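Local structure of nitroreductase (6WTA) at residues A[36-41]-A[85-90]. The protein binds the deazaflavin coenzyme F420 and is probably an F420H2-dependent oxidoreductase of the quinone reductase family. Sequence-based numbering, arbitrary orientation.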
loop_
_atom_site.group_PDB
_atom_site.type_symbol
_atom_site.label_atom_id
_atom_site.label_comp_id
_atom_site.label_asym_id
_atom_site.label_seq_id
_atom_site.Cartn_x
_atom_site.Cartn_y
_atom_site.Cartn_z
ATOM N N VAL A 36 3.369 3.454 -5.151
ATOM C CA VAL A 36 4.345 3.854 -4.148
ATOM C C VAL A 36 4.936 2.590 -3.545
ATOM O O VAL A 36 4.297 1.534 -3.531
ATOM C CB VAL A 36 3.708 4.735 -3.051
ATOM C CG1 VAL A 36 3.314 6.091 -3.607
ATOM C CG2 VAL A 36 2.500 4.029 -2.440
ATOM N N LEU A 37 6.161 2.696 -3.033
ATOM C CA LEU A 37 6.842 1.568 -2.401
ATOM C C LEU A 37 6.877 1.790 -0.897
ATOM O O LEU A 37 7.487 2.754 -0.420
ATOM C CB LEU A 37 8.259 1.403 -2.951
ATOM C CG LEU A 37 9.060 0.212 -2.415
ATOM C CD1 LEU A 37 8.310 -1.097 -2.695
ATOM C CD2 LEU A 37 10.453 0.154 -3.003
ATOM N N PHE A 38 6.221 0.910 -0.158
ATOM C CA PHE A 38 6.269 0.948 1.293
ATOM C C PHE A 38 7.284 -0.056 1.817
ATOM O O PHE A 38 7.423 -1.160 1.278
ATOM C CB PHE A 38 4.901 0.637 1.897
ATOM C CG PHE A 38 3.888 1.710 1.680
ATOM C CD1 PHE A 38 3.773 2.751 2.578
ATOM C CD2 PHE A 38 3.031 1.660 0.597
ATOM C CE1 PHE A 38 2.828 3.740 2.388
ATOM C CE2 PHE A 38 2.084 2.644 0.407
ATOM C CZ PHE A 38 1.986 3.687 1.300
ATOM N N THR A 39 7.995 0.341 2.867
ATOM C CA THR A 39 8.841 -0.560 3.639
ATOM C C THR A 39 8.117 -0.877 4.941
ATOM O O THR A 39 7.772 0.035 5.698
ATOM C CB THR A 39 10.210 0.053 3.927
ATOM O OG1 THR A 39 10.795 0.532 2.709
ATOM C CG2 THR A 39 11.133 -0.994 4.556
ATOM N N THR A 40 7.891 -2.159 5.197
ATOM C CA THR A 40 7.158 -2.622 6.366
ATOM C C THR A 40 8.033 -3.583 7.164
ATOM O O THR A 40 9.107 -3.993 6.717
ATOM C CB THR A 40 5.857 -3.314 5.952
ATOM O OG1 THR A 40 6.174 -4.499 5.212
ATOM C CG2 THR A 40 5.012 -2.390 5.090
ATOM N N THR A 41 7.552 -3.956 8.355
ATOM C CA THR A 41 8.251 -4.888 9.233
ATOM C C THR A 41 7.317 -6.035 9.594
ATOM O O THR A 41 6.205 -5.801 10.084
ATOM C CB THR A 41 8.736 -4.204 10.518
ATOM O OG1 THR A 41 9.569 -3.086 10.188
ATOM C CG2 THR A 41 9.520 -5.186 11.381
ATOM N N PRO A 85 3.465 -0.259 13.306
ATOM C CA PRO A 85 2.910 0.872 12.541
ATOM C C PRO A 85 3.958 1.725 11.844
ATOM O O PRO A 85 3.589 2.526 10.974
ATOM C CB PRO A 85 2.152 1.687 13.606
ATOM C CG PRO A 85 2.011 0.762 14.802
ATOM C CD PRO A 85 3.220 -0.130 14.753
ATOM N N THR A 86 5.239 1.587 12.176
ATOM C CA THR A 86 6.266 2.413 11.550
ATOM C C THR A 86 6.574 1.875 10.157
ATOM O O THR A 86 6.982 0.715 10.007
ATOM C CB THR A 86 7.537 2.451 12.395
ATOM O OG1 THR A 86 7.254 3.036 13.672
ATOM C CG2 THR A 86 8.610 3.279 11.691
ATOM N N VAL A 87 6.383 2.721 9.143
ATOM C CA VAL A 87 6.636 2.374 7.753
ATOM C C VAL A 87 7.425 3.504 7.104
ATOM O O VAL A 87 7.464 4.633 7.597
ATOM C CB VAL A 87 5.326 2.121 6.968
ATOM C CG1 VAL A 87 4.465 1.080 7.677
ATOM C CG2 VAL A 87 4.552 3.423 6.775
ATOM N N SER A 88 8.064 3.182 5.985
ATOM C CA SER A 88 8.632 4.169 5.083
ATOM C C SER A 88 7.796 4.188 3.812
ATOM O O SER A 88 7.178 3.185 3.450
ATOM C CB SER A 88 10.086 3.846 4.740
ATOM O OG SER A 88 10.889 3.806 5.904
ATOM N N VAL A 89 7.764 5.326 3.131
ATOM C CA VAL A 89 7.043 5.433 1.871
ATOM C C VAL A 89 7.932 6.141 0.859
ATOM O O VAL A 89 8.509 7.194 1.158
ATOM C CB VAL A 89 5.693 6.163 2.038
ATOM C CG1 VAL A 89 5.889 7.551 2.605
ATOM C CG2 VAL A 89 4.961 6.209 0.705
ATOM N N GLN A 90 8.061 5.548 -0.323
ATOM C CA GLN A 90 8.802 6.132 -1.430
ATOM C C GLN A 90 7.812 6.509 -2.521
ATOM O O GLN A 90 7.113 5.642 -3.058
ATOM C CB GLN A 90 9.846 5.155 -1.968
ATOM C CG GLN A 90 10.630 5.696 -3.143
ATOM C CD GLN A 90 11.705 4.741 -3.620
ATOM O OE1 GLN A 90 12.154 3.871 -2.869
ATOM N NE2 GLN A 90 12.123 4.895 -4.873
HETATM O O HOH W 1 8.813 -0.700 8.500
HETATM O O HOH W 2 5.568 -2.052 9.311
#
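The carbonyl O of T39 is gripped by S88 N, which lies on a lone pair at 3.2 Å, and by a water that donates to it; the CA of V87 also comes within 3.3 Å of this oxygen. The return bond, T39 N to S88 O at 3.0 Å, meets its acceptor 37° out of the carbonyl plane. L37 and Q90 form the next antiparallel hydrogen-bonded pair. Strands 33-41 and 86-91, neighbours in the antiparallel sheet of this F420-binding domain, run at 160° here. Towards T41 two waters donate to T86 O, one accepting from T41 N and the other from T41 OG1.

F38 and V89 point the same way from the sheet. V89 CG2 makes an off-centre CH-pi contact, 4.1 Å from the F38 ring centroid, while V87 CG2 meets the ring edge. Beta-branched valines favour the extended backbone, and their methyls pack beside the ring; M64 and L96 extend this layer. On the other face T39 and S88 touch through their CB atoms, and Q90 NE2 bonds G92 O. Backbone groups facing across the contact are thus paired or water-bridged, while V36, F38 and T40 bond strand 48-58 and P85 and V87 strand 94-103.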